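PDB 3JR7: EDD domain protein, DegV family from Ruminococcus gnavus, which is of unknown function but belongs to the DegV family and so probably binds lipids such as fatty acids. Local coordinates for residues Glu168-Ile171 with Glu172-Thr176; Ala147-Val150 with Gln151-Glu154; Gln264-Leu267 with Lys268-Ala272; Cys82-Pro85 with Glu86-Met89. One frame throughout, in Å; residues are numbered along the deposited sequence.

Contact 1: Glu168-Ile171 with Glu172-Thr176; sequences ECYI and EEQHT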
loop_
_atom_site.group_PDB
_atom_site.type_symbol
_atom_site.label_atom_id
_atom_site.label_comp_id
_atom_site.label_asym_id
_atom_site.label_seq_id
_atom_site.Cartn_x
_atom_site.Cartn_y
_atom_site.Cartn_z
ATOM N N GLU A 168 7.336 13.701 -0.473
ATOM C CA GLU A 168 7.780 13.389 0.873
ATOM C C GLU A 168 6.903 14.100 1.911
ATOM O O GLU A 168 6.610 13.506 2.951
ATOM C CB GLU A 168 9.288 13.644 1.096
ATOM C CG GLU A 168 10.213 12.706 0.296
ATOM C CD GLU A 168 10.326 11.234 0.843
ATOM O OE1 GLU A 168 9.663 10.950 1.917
ATOM O OE2 GLU A 168 11.114 10.400 0.211
ATOM N N CYS A 169 6.467 15.331 1.628
ATOM C CA CYS A 169 5.536 16.039 2.517
ATOM C C CYS A 169 4.202 15.274 2.586
ATOM O O CYS A 169 3.676 15.005 3.662
ATOM C CB CYS A 169 5.285 17.486 2.045
ATOM S SG CYS A 169 3.918 18.337 2.954
ATOM N N TYR A 170 3.668 14.935 1.430
ATOM C CA TYR A 170 2.458 14.134 1.396
ATOM C C TYR A 170 2.587 12.848 2.241
ATOM O O TYR A 170 1.661 12.511 3.010
ATOM C CB TYR A 170 2.030 13.805 -0.049
ATOM C CG TYR A 170 0.830 12.862 -0.038
ATOM C CD1 TYR A 170 -0.379 13.272 0.517
ATOM C CD2 TYR A 170 0.918 11.561 -0.514
ATOM C CE1 TYR A 170 -1.465 12.411 0.601
ATOM C CE2 TYR A 170 -0.179 10.699 -0.465
ATOM C CZ TYR A 170 -1.359 11.132 0.109
ATOM O OH TYR A 170 -2.442 10.293 0.219
ATOM N N ILE A 171 3.716 12.151 2.140
ATOM C CA ILE A 171 3.939 10.938 2.911
ATOM C C ILE A 171 3.828 11.225 4.406
ATOM O O ILE A 171 3.194 10.468 5.168
ATOM C CB ILE A 171 5.270 10.304 2.523
ATOM C CG1 ILE A 171 5.134 9.710 1.086
ATOM C CG2 ILE A 171 5.688 9.237 3.465
ATOM C CD1 ILE A 171 6.467 9.217 0.492
ATOM N N GLU A 172 4.405 12.339 4.814
ATOM C CA GLU A 172 4.349 12.781 6.214
ATOM C C GLU A 172 2.916 13.103 6.677
ATOM O O GLU A 172 2.560 12.793 7.810
ATOM C CB GLU A 172 5.278 14.020 6.382
ATOM C CG GLU A 172 5.420 14.555 7.821
ATOM C CD GLU A 172 4.454 15.672 8.171
ATOM O OE1 GLU A 172 3.714 16.173 7.280
ATOM O OE2 GLU A 172 4.447 16.065 9.360
ATOM N N GLU A 173 2.087 13.661 5.794
ATOM C CA GLU A 173 0.677 13.920 6.119
ATOM C C GLU A 173 -0.188 12.667 6.137
ATOM O O GLU A 173 -1.196 12.631 6.855
ATOM C CB GLU A 173 0.052 14.892 5.116
ATOM C CG GLU A 173 0.827 16.225 5.115
ATOM C CD GLU A 173 0.516 17.162 3.925
ATOM O OE1 GLU A 173 0.116 16.752 2.822
ATOM O OE2 GLU A 173 0.711 18.365 4.113
ATOM N N GLN A 174 0.205 11.662 5.345
ATOM C CA GLN A 174 -0.612 10.467 5.106
ATOM C C GLN A 174 -0.627 9.501 6.286
ATOM O O GLN A 174 0.437 9.094 6.749
ATOM C CB GLN A 174 -0.080 9.741 3.867
ATOM C CG GLN A 174 -0.956 8.615 3.334
ATOM C CD GLN A 174 -0.236 7.799 2.265
ATOM O OE1 GLN A 174 0.731 7.110 2.575
ATOM N NE2 GLN A 174 -0.739 7.834 1.015
ATOM N N HIS A 175 -1.834 9.072 6.713
ATOM C CA HIS A 175 -2.011 8.057 7.764
ATOM C C HIS A 175 -2.817 6.866 7.219
ATOM O O HIS A 175 -3.710 7.050 6.406
ATOM C CB HIS A 175 -2.833 8.611 8.949
ATOM C CG HIS A 175 -2.213 9.782 9.632
ATOM N ND1 HIS A 175 -2.348 11.068 9.156
ATOM C CD2 HIS A 175 -1.397 9.860 10.708
ATOM C CE1 HIS A 175 -1.662 11.890 9.932
ATOM N NE2 HIS A 175 -1.067 11.181 10.869
ATOM N N THR A 176 -2.520 5.674 7.724
ATOM C CA THR A 176 -3.122 4.421 7.292
ATOM C C THR A 176 -3.812 3.755 8.479
ATOM O O THR A 176 -3.321 3.787 9.632
ATOM C CB THR A 176 -2.024 3.445 6.784
ATOM O OG1 THR A 176 -1.284 4.106 5.769
ATOM C CG2 THR A 176 -2.602 2.095 6.214
#
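The last turn of helix 160-173 ends here, and Tyr170 and Gln174 face each other across the helix end in a DegV-family fold. The Gln174 backbone N-H closes the turn on Tyr170 O at 2.9 Å, with a bent N-H...O angle of 131°. A weak second bond runs from the same N-H to Ile171 O. Gln174 then leaves helical geometry, and the chain passes into strand 176-179, where Thr176 belongs to the pocket that holds a polyether molecule. The Tyr170 ring lies across the Gln174 side chain. Gln174 CB sits 4.2 Å above one ring face, displaced toward the rim. The Gln174 chain runs extended with CG anti to the backbone N (chi1 -170°), which carries the amide to the phenol end of the ring. There Gln174 NE2 donates to Tyr170 OH at 3.1 Å, the amide standing 76° to the ring. NE2 also donates to Gly142 O, and this fixes how the amide is turned. An alanine in place of Tyr170 would probably take the cover from Gln174 CB and cost NE2 its bond to the phenol oxygen, leaving its bond to Gly142 O to hold the amide's turn. Tyr170 and Gln174 both rest on Leu145 of helix 141-155. On the exposed side, Cys169, seen in an interchain disulfide in a crystal structure of this protein, places SG 3.4 Å from OE2 of Glu173.

Contact 2: Ala147-Val150 with Gln151-Glu154; sequences ALKV and QQCE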
loop_
_atom_site.group_PDB
_atom_site.type_symbol
_atom_site.label_atom_id
_atom_site.label_comp_id
_atom_site.label_asym_id
_atom_site.label_seq_id
_atom_site.Cartn_x
_atom_site.Cartn_y
_atom_site.Cartn_z
ATOM N N ALA A 147 1.751 7.361 -5.500
ATOM C CA ALA A 147 1.906 7.314 -6.948
ATOM C C ALA A 147 1.046 8.390 -7.631
ATOM O O ALA A 147 1.542 9.094 -8.544
ATOM C CB ALA A 147 1.548 5.923 -7.521
ATOM N N LEU A 148 -0.218 8.515 -7.198
ATOM C CA LEU A 148 -1.129 9.572 -7.704
ATOM C C LEU A 148 -0.594 10.983 -7.444
ATOM O O LEU A 148 -0.684 11.895 -8.288
ATOM C CB LEU A 148 -2.553 9.415 -7.125
ATOM C CG LEU A 148 -3.370 8.239 -7.668
ATOM C CD1 LEU A 148 -4.653 7.988 -6.953
ATOM C CD2 LEU A 148 -3.647 8.438 -9.225
ATOM N N LYS A 149 -0.014 11.168 -6.272
ATOM C CA LYS A 149 0.566 12.453 -5.934
ATOM C C LYS A 149 1.777 12.800 -6.821
ATOM O O LYS A 149 1.929 13.941 -7.232
ATOM C CB LYS A 149 0.959 12.466 -4.435
ATOM C CG LYS A 149 1.454 13.810 -3.875
ATOM C CD LYS A 149 0.441 14.972 -4.100
ATOM C CE LYS A 149 -0.694 14.964 -3.141
ATOM N NZ LYS A 149 -1.600 16.201 -3.227
ATOM N N VAL A 150 2.634 11.817 -7.102
ATOM C CA VAL A 150 3.738 12.025 -8.040
ATOM C C VAL A 150 3.184 12.556 -9.360
ATOM O O VAL A 150 3.644 13.574 -9.882
ATOM C CB VAL A 150 4.576 10.724 -8.285
ATOM C CG1 VAL A 150 5.580 10.971 -9.461
ATOM C CG2 VAL A 150 5.241 10.258 -6.995
ATOM N N GLN A 151 2.178 11.885 -9.887
ATOM C CA GLN A 151 1.587 12.282 -11.175
ATOM C C GLN A 151 0.976 13.674 -11.091
ATOM O O GLN A 151 1.076 14.456 -12.020
ATOM C CB GLN A 151 0.512 11.261 -11.571
ATOM C CG GLN A 151 -0.311 11.579 -12.879
ATOM C CD GLN A 151 -1.453 10.565 -13.095
ATOM O OE1 GLN A 151 -2.204 10.268 -12.194
ATOM N NE2 GLN A 151 -1.528 10.011 -14.252
ATOM N N GLN A 152 0.325 13.976 -9.971
ATOM C CA GLN A 152 -0.282 15.297 -9.785
ATOM C C GLN A 152 0.800 16.380 -9.813
ATOM O O GLN A 152 0.682 17.366 -10.553
ATOM C CB GLN A 152 -1.101 15.338 -8.483
ATOM C CG GLN A 152 -1.787 16.698 -8.208
ATOM C CD GLN A 152 -2.308 16.830 -6.766
ATOM O OE1 GLN A 152 -2.222 15.904 -5.955
ATOM N NE2 GLN A 152 -2.823 17.991 -6.446
ATOM N N CYS A 153 1.882 16.170 -9.072
ATOM C CA CYS A 153 3.023 17.105 -9.081
ATOM C C CYS A 153 3.636 17.275 -10.471
ATOM O O CYS A 153 3.925 18.406 -10.911
ATOM C CB CYS A 153 4.079 16.627 -8.128
ATOM S SG CYS A 153 3.506 16.669 -6.420
ATOM N N GLU A 154 3.841 16.160 -11.158
ATOM C CA GLU A 154 4.372 16.193 -12.541
ATOM C C GLU A 154 3.443 17.010 -13.453
ATOM O O GLU A 154 3.909 17.861 -14.195
ATOM C CB GLU A 154 4.585 14.797 -13.103
ATOM C CG GLU A 154 5.937 14.121 -12.685
ATOM C CD GLU A 154 7.163 14.664 -13.432
ATOM O OE1 GLU A 154 6.981 15.337 -14.471
ATOM O OE2 GLU A 154 8.323 14.420 -12.985
HETATM O O HOH W 1 -2.646 12.100 -10.031
#
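Lys149 NZ donates to Gln152 OE1 at 2.8 Å, an i to i+3 pair, one residue short of the i to i+4 step. The lysine chain is folded at chi2 (55°) and chi3 (78°), which turns it along the helix so that the ammonium group meets the amide oxygen. NZ stands tilted from the plane of that amide, and the two side chains lie side by side. Gln151 uses its own amide oxygen differently. A water donates to Gln151 OE1 at 2.9 Å and to Leu148 O at 2.6 Å, bridging side chain and backbone. Leu148 O also accepts from Gln152 N, so this one carbonyl serves both the helix and the water. All of this lies along helix 141-155, with regular i to i+4 bonding. The bond from Cys153 N to Lys149 O is 2.9 Å and almost straight at 173°. Leu148 runs beside Gln151, its CD2 3.8 Å from OE1. Val150 and Cys153 turn to helix 160-173, where Val150 meets Val167 and Cys153 meets Val163 and Ser166. Ala147 and Val150 rest on Val24 of strand 22-27. Glu154 reaches beyond the helix to a salt bridge with Arg98 and a hydrogen bond with Tyr100.

Contact 3: Gln264-Leu267 with Lys268-Ala272; sequences QRLL and KERFA
Arg270 turns its guanidinium back onto its own helix, and NH2 donates to the backbone oxygen of Leu266 at 2.9 Å. The oxygen lies near the guanidinium edge, 18° out of its plane. The arginine CG is anti to the carbonyl carbon (chi1 -60°), and from there the chain runs extended beside Leu266, bringing CD to within 3.4 Å of the same oxygen. NH2 also forms a salt bridge with Glu269 OE1, which lies in plane at the guanidinium edge, through a weak hydrogen bond. The other carboxylate oxygen, Glu269 OE2, faces Arg265 NH1 at 3.2 Å, a salt bridge whose hydrogen bond is weak, with the two flat groups 75° apart. Glu269 thus links Arg265 and Arg270 in one salt-bridge network, and a water also bridges Arg265 NH1 and Glu269 OE2. Each arginine has a further acid: Arg265 pairs with Glu262, and Arg270 NE with Asp235 of helix 226-240. An alanine in place of Arg270 would probably leave Asp235 without this charge partner and deprive Leu266 O of its side-chain donor. This is the C-terminal end of helix 257-270, in the beta-alpha-beta unit of strands 248-253 and 275-280. Leu267 O accepts from Arg270 N and from Phe271 N. It also lies 3.8 Å above one face of the Phe271 ring. Leu267 CD2 meets Phe271 CZ at 3.9 Å, and both residues pack on Leu249 and Val237. The carbonyls at this helix end carry partial negative charge, so a guanidinium here is likely to be favourable.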
loop_
_atom_site.group_PDB
_atom_site.type_symbol
_atom_site.label_atom_id
_atom_site.label_comp_id
_atom_site.label_asym_id
_atom_site.label_seq_id
_atom_site.Cartn_x
_atom_site.Cartn_y
_atom_site.Cartn_z
ATOM N N GLN A 264 -16.898 3.885 3.354
ATOM C CA GLN A 264 -16.857 5.105 2.608
ATOM C C GLN A 264 -17.980 6.043 3.117
ATOM O O GLN A 264 -17.766 7.273 3.325
ATOM C CB GLN A 264 -16.959 4.786 1.117
ATOM C CG GLN A 264 -16.806 5.953 0.151
ATOM C CD GLN A 264 -16.975 5.515 -1.261
ATOM O OE1 GLN A 264 -17.946 4.816 -1.577
ATOM N NE2 GLN A 264 -15.989 5.842 -2.127
ATOM N N ARG A 265 -19.152 5.446 3.364
ATOM C CA ARG A 265 -20.327 6.188 3.815
ATOM C C ARG A 265 -20.095 6.782 5.202
ATOM O O ARG A 265 -20.349 7.970 5.423
ATOM C CB ARG A 265 -21.565 5.255 3.808
ATOM C CG ARG A 265 -22.869 5.934 4.226
ATOM C CD ARG A 265 -24.061 4.979 4.325
ATOM N NE ARG A 265 -23.985 4.231 5.583
ATOM C CZ ARG A 265 -24.216 4.757 6.781
ATOM N NH1 ARG A 265 -24.584 6.022 6.898
ATOM N NH2 ARG A 265 -24.096 4.006 7.876
ATOM N N LEU A 266 -19.571 5.978 6.132
ATOM C CA LEU A 266 -19.251 6.471 7.468
ATOM C C LEU A 266 -18.244 7.612 7.434
ATOM O O LEU A 266 -18.339 8.544 8.197
ATOM C CB LEU A 266 -18.668 5.350 8.361
ATOM C CG LEU A 266 -19.610 4.189 8.715
ATOM C CD1 LEU A 266 -18.806 2.979 9.280
ATOM C CD2 LEU A 266 -20.641 4.681 9.701
ATOM N N LEU A 267 -17.236 7.505 6.586
ATOM C CA LEU A 267 -16.204 8.539 6.516
ATOM C C LEU A 267 -16.780 9.828 5.989
ATOM O O LEU A 267 -16.452 10.895 6.470
ATOM C CB LEU A 267 -15.025 8.077 5.645
ATOM C CG LEU A 267 -14.230 6.959 6.299
ATOM C CD1 LEU A 267 -13.388 6.186 5.267
ATOM C CD2 LEU A 267 -13.344 7.445 7.494
ATOM N N LYS A 268 -17.633 9.708 4.989
ATOM C CA LYS A 268 -18.283 10.873 4.395
ATOM C C LYS A 268 -19.197 11.626 5.361
ATOM O O LYS A 268 -19.392 12.820 5.224
ATOM C CB LYS A 268 -19.091 10.433 3.205
ATOM C CG LYS A 268 -19.666 11.559 2.404
ATOM C CD LYS A 268 -20.148 11.045 1.039
ATOM C CE LYS A 268 -20.129 12.137 -0.010
ATOM N NZ LYS A 268 -21.259 13.051 0.124
ATOM N N GLU A 269 -19.747 10.927 6.338
ATOM C CA GLU A 269 -20.499 11.567 7.380
ATOM C C GLU A 269 -19.612 12.433 8.298
ATOM O O GLU A 269 -20.123 13.348 8.977
ATOM C CB GLU A 269 -21.211 10.529 8.256
ATOM C CG GLU A 269 -22.257 9.668 7.613
ATOM C CD GLU A 269 -22.878 8.681 8.606
ATOM O OE1 GLU A 269 -22.154 7.929 9.338
ATOM O OE2 GLU A 269 -24.115 8.666 8.655
ATOM N N ARG A 270 -18.331 12.096 8.381
ATOM C CA ARG A 270 -17.405 12.701 9.310
ATOM C C ARG A 270 -16.527 13.824 8.735
ATOM O O ARG A 270 -16.126 14.667 9.466
ATOM C CB ARG A 270 -16.548 11.635 9.996
ATOM C CG ARG A 270 -17.352 10.641 10.778
ATOM C CD ARG A 270 -16.660 9.374 11.062
ATOM N NE ARG A 270 -17.337 8.725 12.150
ATOM C CZ ARG A 270 -18.569 8.271 12.086
ATOM N NH1 ARG A 270 -19.104 7.745 13.136
ATOM N NH2 ARG A 270 -19.254 8.353 10.970
ATOM N N PHE A 271 -16.238 13.806 7.444
ATOM C CA PHE A 271 -15.438 14.868 6.803
ATOM C C PHE A 271 -15.555 14.812 5.290
ATOM O O PHE A 271 -15.857 13.770 4.701
ATOM C CB PHE A 271 -13.950 14.808 7.200
ATOM C CG PHE A 271 -13.287 13.456 6.962
ATOM C CD1 PHE A 271 -12.658 13.171 5.743
ATOM C CD2 PHE A 271 -13.285 12.502 7.952
ATOM C CE1 PHE A 271 -12.022 11.945 5.518
ATOM C CE2 PHE A 271 -12.659 11.268 7.763
ATOM C CZ PHE A 271 -12.050 10.973 6.533
ATOM N N ALA A 272 -15.263 15.940 4.655
ATOM C CA ALA A 272 -15.376 16.059 3.206
ATOM C C ALA A 272 -13.981 15.905 2.589
ATOM O O ALA A 272 -13.038 16.567 2.998
ATOM C CB ALA A 272 -15.996 17.467 2.842
HETATM O O HOH W 2 -25.945 6.862 9.635
#

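Contact 4: Cys82-Pro85 with Glu86-Met89; sequences CPSP and ERYM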
loop_
_atom_site.group_PDB
_atom_site.type_symbol
_atom_site.label_atom_id
_atom_site.label_comp_id
_atom_site.label_asym_id
_atom_site.label_seq_id
_atom_site.Cartn_x
_atom_site.Cartn_y
_atom_site.Cartn_z
ATOM N N CYS A 82 10.346 -9.729 -1.126
ATOM C CA CYS A 82 10.397 -8.432 -1.815
ATOM C C CYS A 82 11.049 -8.600 -3.208
ATOM O O CYS A 82 11.643 -9.626 -3.500
ATOM C CB CYS A 82 11.145 -7.429 -0.943
ATOM S SG CYS A 82 12.925 -7.854 -0.742
ATOM N N PRO A 83 10.906 -7.616 -4.101
ATOM C CA PRO A 83 11.588 -7.744 -5.394
ATOM C C PRO A 83 13.080 -7.625 -5.201
ATOM O O PRO A 83 13.500 -7.065 -4.187
ATOM C CB PRO A 83 11.098 -6.512 -6.163
ATOM C CG PRO A 83 9.899 -6.051 -5.432
ATOM C CD PRO A 83 10.174 -6.346 -4.007
ATOM N N SER A 84 13.861 -8.148 -6.144
ATOM C CA SER A 84 15.298 -8.102 -6.054
ATOM C C SER A 84 15.826 -6.755 -6.534
ATOM O O SER A 84 15.196 -6.077 -7.331
ATOM C CB SER A 84 15.908 -9.187 -6.932
ATOM O OG SER A 84 15.732 -8.833 -8.274
ATOM N N PRO A 85 17.040 -6.405 -6.111
ATOM C CA PRO A 85 17.613 -5.143 -6.582
ATOM C C PRO A 85 17.752 -5.131 -8.095
ATOM O O PRO A 85 17.628 -4.075 -8.712
ATOM C CB PRO A 85 18.977 -5.100 -5.907
ATOM C CG PRO A 85 18.741 -5.912 -4.618
ATOM C CD PRO A 85 17.811 -6.994 -5.008
ATOM N N GLU A 86 17.970 -6.303 -8.689
ATOM C CA GLU A 86 18.215 -6.379 -10.112
ATOM C C GLU A 86 16.954 -6.083 -10.882
ATOM O O GLU A 86 17.014 -5.429 -11.911
ATOM C CB GLU A 86 18.761 -7.758 -10.494
ATOM C CG GLU A 86 20.196 -7.969 -9.950
ATOM C CD GLU A 86 20.264 -8.242 -8.417
ATOM O OE1 GLU A 86 19.260 -8.734 -7.826
ATOM O OE2 GLU A 86 21.366 -8.008 -7.831
ATOM N N ARG A 87 15.813 -6.560 -10.382
ATOM C CA ARG A 87 14.560 -6.219 -11.003
ATOM C C ARG A 87 14.283 -4.716 -10.933
ATOM O O ARG A 87 13.728 -4.148 -11.862
ATOM C CB ARG A 87 13.395 -6.936 -10.353
ATOM C CG ARG A 87 12.377 -7.432 -11.359
ATOM C CD ARG A 87 12.482 -8.974 -11.514
ATOM N NE ARG A 87 12.710 -9.523 -10.173
ATOM C CZ ARG A 87 11.835 -9.461 -9.151
ATOM N NH1 ARG A 87 10.600 -8.917 -9.314
ATOM N NH2 ARG A 87 12.216 -9.960 -7.964
ATOM N N TYR A 88 14.601 -4.085 -9.810
ATOM C CA TYR A 88 14.372 -2.647 -9.708
ATOM C C TYR A 88 15.277 -1.915 -10.688
ATOM O O TYR A 88 14.841 -1.013 -11.423
ATOM C CB TYR A 88 14.599 -2.171 -8.291
ATOM C CG TYR A 88 13.399 -2.281 -7.376
ATOM C CD1 TYR A 88 12.283 -1.456 -7.566
ATOM C CD2 TYR A 88 13.424 -3.115 -6.244
ATOM C CE1 TYR A 88 11.227 -1.516 -6.739
ATOM C CE2 TYR A 88 12.358 -3.135 -5.357
ATOM C CZ TYR A 88 11.263 -2.339 -5.640
ATOM O OH TYR A 88 10.198 -2.334 -4.798
HETATM N N MSE A 89 16.550 -2.331 -10.716
HETATM C CA MSE A 89 17.498 -1.716 -11.662
HETATM C C MSE A 89 16.996 -1.753 -13.090
HETATM O O MSE A 89 17.036 -0.748 -13.801
HETATM C CB MSE A 89 18.884 -2.368 -11.587
HETATM C CG MSE A 89 19.908 -1.636 -12.470
HETATM SE SE MSE A 89 21.531 -2.679 -12.753
HETATM C CE MSE A 89 20.852 -3.733 -14.266
HETATM O O HOH W 3 17.192 -10.950 -9.407
#
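Pro83 and the ring of Tyr88 make the packed side of this contact, while Ser84 and Glu86 share a water on the looser side. Pro83 CB lies 3.7 Å from Tyr88 CE2, and Pro83 CG is nearly as close to the same ring atom. The proline crosses the ring at a slant. Both residues also touch Val45 of strand 42-51, and Tyr88 OH is held by Ser111 of helix 111-126. Ser84 is the N-cap of helix 85-92, in the loop that follows strand 79-81. Its OG accepts from Arg87 N at 3.1 Å in a fairly straight bond of 164°. The serine chi1 of 71° sets OG between the backbone N and the carbonyl carbon, where it can turn to the first turn of the helix. Ser84 O takes the Tyr88 N-H at 3.2 Å. Pro85 opens the helix, and its O accepts from the N of selenomethionine Met89. The arginine chain of Arg87 folds back over the cap, bringing NH2 to 3.5 Å from Pro83 CA. Its NH1 is bonded to Ala46 O, whereas the buried NE has no partner in the model. Toward solvent, Glu86 bends at chi2 so that OE1 comes 3.5 Å from Ser84 CB. The water there lies 2.8 Å from Ser84 OG and donates only weakly to Glu86 OE1.

Contacts 1 and 2 sit on consecutive helices, 160-173 and 141-155, and touch where Tyr170 CB meets Lys149 CG at 3.9 Å. Contacts 3 and 4 lie apart from them and on opposite sides of the chain's centre, about 39 Å between centres. All four are partly buried, with one flank in the fold and one outside. Contacts 1 and 3 both finish a helix, one with a neutral amide and phenol, the other with a charged network. Contact 4 begins a helix through a serine cap. Contact 2 lies within the second half of its helix, with a lysine-amide bond and a water outside and small side chains and a buried, paired glutamate inside.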